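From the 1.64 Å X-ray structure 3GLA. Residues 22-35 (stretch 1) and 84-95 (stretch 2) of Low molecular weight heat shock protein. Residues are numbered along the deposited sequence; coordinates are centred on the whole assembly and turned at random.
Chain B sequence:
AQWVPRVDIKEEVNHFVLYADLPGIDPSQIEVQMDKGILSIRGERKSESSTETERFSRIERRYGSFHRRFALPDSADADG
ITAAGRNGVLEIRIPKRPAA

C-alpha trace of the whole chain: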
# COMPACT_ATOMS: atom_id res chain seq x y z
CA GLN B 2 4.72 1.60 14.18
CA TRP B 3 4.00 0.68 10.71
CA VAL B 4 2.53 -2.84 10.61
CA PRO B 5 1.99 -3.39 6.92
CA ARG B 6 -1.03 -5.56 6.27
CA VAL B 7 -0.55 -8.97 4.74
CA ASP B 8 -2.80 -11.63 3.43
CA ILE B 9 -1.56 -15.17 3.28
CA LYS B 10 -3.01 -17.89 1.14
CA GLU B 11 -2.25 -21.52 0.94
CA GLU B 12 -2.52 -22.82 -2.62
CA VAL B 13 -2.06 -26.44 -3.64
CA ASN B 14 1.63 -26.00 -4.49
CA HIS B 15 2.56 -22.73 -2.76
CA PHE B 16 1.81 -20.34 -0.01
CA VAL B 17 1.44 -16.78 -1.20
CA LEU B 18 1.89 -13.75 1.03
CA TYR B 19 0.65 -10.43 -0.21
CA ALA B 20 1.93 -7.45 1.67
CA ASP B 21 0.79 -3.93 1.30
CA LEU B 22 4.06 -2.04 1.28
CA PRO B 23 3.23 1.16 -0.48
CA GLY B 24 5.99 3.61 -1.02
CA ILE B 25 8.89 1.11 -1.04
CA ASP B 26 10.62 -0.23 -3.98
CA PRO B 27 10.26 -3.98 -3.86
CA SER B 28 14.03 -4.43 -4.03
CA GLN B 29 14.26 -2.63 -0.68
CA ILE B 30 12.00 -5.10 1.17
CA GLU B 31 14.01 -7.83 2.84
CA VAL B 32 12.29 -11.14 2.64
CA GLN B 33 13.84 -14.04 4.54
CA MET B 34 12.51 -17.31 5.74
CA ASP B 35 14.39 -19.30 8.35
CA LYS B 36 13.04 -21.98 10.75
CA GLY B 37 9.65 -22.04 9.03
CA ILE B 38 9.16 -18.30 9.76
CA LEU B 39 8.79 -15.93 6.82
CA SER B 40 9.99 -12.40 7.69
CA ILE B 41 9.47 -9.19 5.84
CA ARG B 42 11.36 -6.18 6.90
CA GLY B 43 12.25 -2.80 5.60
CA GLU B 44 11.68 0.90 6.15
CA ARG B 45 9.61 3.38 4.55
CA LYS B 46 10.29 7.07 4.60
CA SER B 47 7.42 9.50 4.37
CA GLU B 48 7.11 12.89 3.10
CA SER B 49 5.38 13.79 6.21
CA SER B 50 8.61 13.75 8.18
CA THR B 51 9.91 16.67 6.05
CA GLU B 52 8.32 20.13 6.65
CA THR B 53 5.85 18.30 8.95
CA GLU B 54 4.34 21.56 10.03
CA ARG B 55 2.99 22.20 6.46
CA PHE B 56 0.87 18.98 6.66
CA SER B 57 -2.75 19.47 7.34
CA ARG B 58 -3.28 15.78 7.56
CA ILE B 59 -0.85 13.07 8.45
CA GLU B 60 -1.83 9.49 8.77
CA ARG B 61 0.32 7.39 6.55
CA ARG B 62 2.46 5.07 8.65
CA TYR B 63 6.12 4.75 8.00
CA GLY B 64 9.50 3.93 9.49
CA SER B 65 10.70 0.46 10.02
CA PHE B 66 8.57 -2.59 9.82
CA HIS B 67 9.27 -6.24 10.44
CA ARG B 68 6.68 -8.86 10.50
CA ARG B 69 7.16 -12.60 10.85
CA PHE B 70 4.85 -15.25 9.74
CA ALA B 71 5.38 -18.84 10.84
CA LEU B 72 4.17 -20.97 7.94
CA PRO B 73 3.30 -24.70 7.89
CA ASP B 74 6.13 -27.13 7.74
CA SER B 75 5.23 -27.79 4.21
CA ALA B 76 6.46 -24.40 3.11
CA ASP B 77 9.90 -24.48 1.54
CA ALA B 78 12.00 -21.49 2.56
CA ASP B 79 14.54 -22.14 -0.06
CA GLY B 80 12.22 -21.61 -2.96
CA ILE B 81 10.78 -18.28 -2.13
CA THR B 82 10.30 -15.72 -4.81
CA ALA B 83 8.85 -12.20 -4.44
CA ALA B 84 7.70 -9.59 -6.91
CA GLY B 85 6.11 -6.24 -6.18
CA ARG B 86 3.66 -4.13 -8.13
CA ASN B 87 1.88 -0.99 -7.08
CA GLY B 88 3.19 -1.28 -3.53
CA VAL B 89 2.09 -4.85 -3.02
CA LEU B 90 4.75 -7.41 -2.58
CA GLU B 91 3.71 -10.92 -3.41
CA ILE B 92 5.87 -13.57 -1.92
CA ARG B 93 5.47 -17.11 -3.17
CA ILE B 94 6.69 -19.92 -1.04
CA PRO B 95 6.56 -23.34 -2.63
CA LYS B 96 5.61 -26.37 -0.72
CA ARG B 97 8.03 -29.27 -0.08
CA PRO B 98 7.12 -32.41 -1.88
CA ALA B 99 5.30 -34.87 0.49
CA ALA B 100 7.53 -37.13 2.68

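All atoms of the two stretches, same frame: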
# COMPACT_ATOMS: atom_id res chain seq x y z
N LEU B 22 2.84 -2.80 0.93
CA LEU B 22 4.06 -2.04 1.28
C LEU B 22 4.15 -0.86 0.37
O LEU B 22 5.14 -0.69 -0.33
CB LEU B 22 5.28 -3.00 1.14
CG LEU B 22 5.22 -4.05 2.34
CD1 LEU B 22 6.24 -5.10 1.88
CD2 LEU B 22 5.55 -3.37 3.60
N PRO B 23 3.16 0.03 0.46
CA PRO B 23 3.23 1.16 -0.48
C PRO B 23 4.40 2.08 -0.14
O PRO B 23 4.89 2.17 0.95
CB PRO B 23 1.93 1.88 -0.22
CG PRO B 23 1.54 1.62 1.28
CD PRO B 23 1.98 0.09 1.34
N GLY B 24 5.01 2.55 -1.23
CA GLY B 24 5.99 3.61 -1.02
C GLY B 24 7.40 3.06 -0.84
O GLY B 24 8.28 3.82 -0.37
N ILE B 25 7.58 1.77 -1.13
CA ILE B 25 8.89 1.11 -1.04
C ILE B 25 9.13 0.44 -2.29
O ILE B 25 8.36 -0.31 -2.81
CB ILE B 25 8.91 0.05 0.08
CG1 ILE B 25 8.60 0.68 1.34
CG2 ILE B 25 10.41 -0.41 0.22
CD1 ILE B 25 8.64 -0.34 2.56
N ASP B 26 10.34 0.62 -2.86
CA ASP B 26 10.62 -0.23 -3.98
C ASP B 26 10.80 -1.71 -3.53
O ASP B 26 11.35 -1.92 -2.50
CB ASP B 26 11.97 0.18 -4.62
CG ASP B 26 11.87 1.48 -5.41
OD1 ASP B 26 12.68 2.39 -5.05
OD2 ASP B 26 10.98 1.56 -6.35
N PRO B 27 10.28 -2.60 -4.27
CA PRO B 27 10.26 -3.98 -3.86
C PRO B 27 11.67 -4.47 -3.52
O PRO B 27 11.86 -5.26 -2.59
CB PRO B 27 9.73 -4.69 -5.07
CG PRO B 27 9.01 -3.63 -5.88
CD PRO B 27 9.47 -2.37 -5.47
N SER B 28 12.65 -3.94 -4.24
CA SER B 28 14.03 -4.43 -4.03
C SER B 28 14.55 -4.02 -2.64
O SER B 28 15.51 -4.65 -2.17
CB SER B 28 14.93 -3.81 -5.12
OG SER B 28 15.08 -2.43 -4.76
N GLN B 29 13.91 -3.04 -1.97
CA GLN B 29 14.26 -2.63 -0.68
C GLN B 29 13.54 -3.39 0.50
O GLN B 29 13.70 -3.02 1.62
CB GLN B 29 13.99 -1.14 -0.44
CG GLN B 29 14.85 -0.18 -1.29
CD GLN B 29 16.28 -0.30 -0.84
OE1 GLN B 29 16.68 0.13 0.29
NE2 GLN B 29 17.01 -1.01 -1.63
N ILE B 30 12.73 -4.36 0.13
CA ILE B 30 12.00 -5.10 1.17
C ILE B 30 12.82 -6.36 1.34
O ILE B 30 13.14 -7.07 0.38
CB ILE B 30 10.62 -5.49 0.71
CG1 ILE B 30 9.77 -4.19 0.35
CG2 ILE B 30 10.00 -6.33 1.77
CD1 ILE B 30 8.66 -4.53 -0.62
N GLU B 31 13.18 -6.60 2.56
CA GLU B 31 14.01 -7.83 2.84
C GLU B 31 13.06 -8.90 3.13
O GLU B 31 12.27 -8.77 4.06
CB GLU B 31 14.83 -7.53 4.06
CG GLU B 31 15.76 -8.64 4.40
CD GLU B 31 17.05 -8.09 5.03
OE1 GLU B 31 17.09 -7.94 6.27
OE2 GLU B 31 18.04 -7.81 4.26
N VAL B 32 13.12 -9.97 2.38
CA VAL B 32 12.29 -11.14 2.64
C VAL B 32 13.24 -12.22 3.01
O VAL B 32 14.20 -12.42 2.27
CB VAL B 32 11.60 -11.52 1.40
CG1 VAL B 32 10.68 -12.66 1.56
CG2 VAL B 32 10.69 -10.33 0.95
N GLN B 33 12.96 -12.92 4.09
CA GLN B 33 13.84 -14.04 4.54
C GLN B 33 12.94 -15.04 5.15
O GLN B 33 11.84 -14.72 5.66
CB GLN B 33 14.73 -13.51 5.65
CG GLN B 33 15.62 -12.49 5.16
CD GLN B 33 16.80 -12.32 6.07
OE1 GLN B 33 17.88 -11.95 5.61
NE2 GLN B 33 16.62 -12.61 7.37
N MET B 34 13.30 -16.33 5.06
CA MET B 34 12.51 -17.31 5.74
C MET B 34 13.54 -18.23 6.38
O MET B 34 14.47 -18.69 5.70
CB MET B 34 11.59 -18.02 4.77
CG MET B 34 10.63 -18.95 5.49
SD MET B 34 9.52 -19.62 4.47
CE MET B 34 8.91 -20.91 5.52
N ASP B 35 13.41 -18.46 7.65
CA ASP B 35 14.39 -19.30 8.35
C ASP B 35 13.52 -19.99 9.42
O ASP B 35 12.60 -19.43 9.95
CB ASP B 35 15.48 -18.44 8.99
CG ASP B 35 16.70 -19.31 9.55
OD1 ASP B 35 17.08 -20.38 8.96
OD2 ASP B 35 17.26 -18.91 10.62
N ALA B 84 7.74 -10.57 -5.83
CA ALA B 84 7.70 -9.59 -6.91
C ALA B 84 6.72 -8.56 -6.34
O ALA B 84 5.78 -8.90 -5.60
CB ALA B 84 7.18 -10.15 -8.09
N GLY B 85 6.93 -7.30 -6.75
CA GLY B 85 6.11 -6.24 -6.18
C GLY B 85 5.48 -5.47 -7.33
O GLY B 85 6.09 -5.38 -8.46
N ARG B 86 4.30 -4.97 -7.12
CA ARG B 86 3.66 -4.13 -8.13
C ARG B 86 2.69 -3.25 -7.40
O ARG B 86 1.94 -3.71 -6.52
CB ARG B 86 2.87 -5.06 -9.08
CG ARG B 86 2.13 -4.26 -10.11
CD ARG B 86 1.52 -5.27 -11.12
NE ARG B 86 1.64 -4.59 -12.40
CZ ARG B 86 0.68 -3.80 -12.88
NH1 ARG B 86 -0.46 -3.69 -12.22
NH2 ARG B 86 0.85 -3.16 -14.02
N ASN B 87 2.78 -1.96 -7.70
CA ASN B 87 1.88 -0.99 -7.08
C ASN B 87 1.94 -1.11 -5.58
O ASN B 87 0.88 -0.97 -4.97
CB ASN B 87 0.47 -1.18 -7.58
CG ASN B 87 0.33 -0.73 -9.02
OD1 ASN B 87 0.95 0.22 -9.42
ND2 ASN B 87 -0.42 -1.53 -9.80
N GLY B 88 3.12 -1.34 -4.99
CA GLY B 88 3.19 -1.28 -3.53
C GLY B 88 2.82 -2.58 -2.90
O GLY B 88 2.78 -2.60 -1.69
N VAL B 89 2.41 -3.59 -3.66
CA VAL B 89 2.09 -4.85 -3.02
C VAL B 89 3.21 -5.75 -3.33
O VAL B 89 3.69 -5.89 -4.48
CB VAL B 89 0.78 -5.47 -3.60
CG1 VAL B 89 0.64 -6.90 -3.10
CG2 VAL B 89 -0.38 -4.58 -3.24
N LEU B 90 3.67 -6.41 -2.31
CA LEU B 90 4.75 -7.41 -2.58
C LEU B 90 4.11 -8.75 -2.48
O LEU B 90 3.38 -9.00 -1.50
CB LEU B 90 5.79 -7.27 -1.47
CG LEU B 90 6.98 -8.29 -1.68
CD1 LEU B 90 7.76 -7.87 -2.87
CD2 LEU B 90 7.89 -8.24 -0.48
N GLU B 91 4.34 -9.59 -3.46
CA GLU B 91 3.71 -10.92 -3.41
C GLU B 91 4.83 -11.87 -3.27
O GLU B 91 5.81 -11.86 -4.08
CB GLU B 91 2.98 -11.09 -4.69
CG GLU B 91 2.41 -12.58 -4.76
CD GLU B 91 1.57 -12.78 -6.00
OE1 GLU B 91 1.53 -13.94 -6.45
OE2 GLU B 91 1.03 -11.82 -6.51
N ILE B 92 4.78 -12.64 -2.20
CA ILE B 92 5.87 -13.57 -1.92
C ILE B 92 5.30 -14.93 -2.14
O ILE B 92 4.23 -15.26 -1.59
CB ILE B 92 6.22 -13.47 -0.51
CG1 ILE B 92 6.81 -12.03 -0.26
CG2 ILE B 92 7.36 -14.46 -0.20
CD1 ILE B 92 7.08 -11.77 1.20
N ARG B 93 6.02 -15.77 -2.93
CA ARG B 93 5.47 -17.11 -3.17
C ARG B 93 6.41 -18.06 -2.55
O ARG B 93 7.64 -17.97 -2.67
CB ARG B 93 5.35 -17.41 -4.65
CG ARG B 93 4.37 -16.48 -5.32
CD ARG B 93 3.96 -16.98 -6.69
NE ARG B 93 2.57 -16.63 -6.81
CZ ARG B 93 1.60 -17.52 -6.90
NH1 ARG B 93 0.34 -17.10 -6.98
NH2 ARG B 93 1.87 -18.83 -6.93
N ILE B 94 5.87 -19.03 -1.81
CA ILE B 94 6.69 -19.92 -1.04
C ILE B 94 6.20 -21.31 -1.45
O ILE B 94 5.12 -21.72 -1.18
CB ILE B 94 6.48 -19.80 0.39
CG1 ILE B 94 6.77 -18.33 0.90
CG2 ILE B 94 7.45 -20.70 1.20
CD1 ILE B 94 5.36 -17.60 1.02
N PRO B 95 7.07 -22.04 -2.16
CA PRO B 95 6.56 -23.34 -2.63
C PRO B 95 6.48 -24.29 -1.52
O PRO B 95 7.12 -24.15 -0.48
CB PRO B 95 7.68 -23.79 -3.61
CG PRO B 95 8.89 -23.05 -3.20
CD PRO B 95 8.44 -21.71 -2.59

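Strands 31-35 and 89-95 run in nearly the same direction, their axes 23° apart, but the closest approach of those axes is 10.0 Å. That is the spacing of layers meeting through side chains, and no backbone hydrogen bond links the two strands. The backbones converge instead at the turns, where the CA atoms of Pro23 and Gly88 lie 3.9 Å apart.

The one hydrogen bond across the stretches forms there: Leu22 N donates to Gly88 O at 2.6 Å, with an N-H...O angle of 145°. Pro23 N, 3.4 Å from Gly88 O, has no hydrogen to give.

Two glycines permit the close approach. An ideal CB on Gly88 would fall 3.0 Å from Pro23 CA, and its phi/psi of 85/-4, within the type I' turn from Arg86 to Val89, independently favours glycine. At Gly85, an ideal CB would sit 2.7 Å from Pro27 CG; without one, Pro27 CG rests 3.9 Å from Gly85 CA.

The remaining contacts are apolar. Leu90, which has the largest covered area (81 Å²), uses CD2 to meet Ile30 CG2 at 3.6 Å and Val32 CG2 at 3.8 Å, while its CB lies 4.0 Å from Leu22 CD1. Alternate residues continue the packing: Val32 CG1 meets Ile92 CD1 at 3.7 Å, and Met34 SD meets Ile94 CG2 at 4.0 Å.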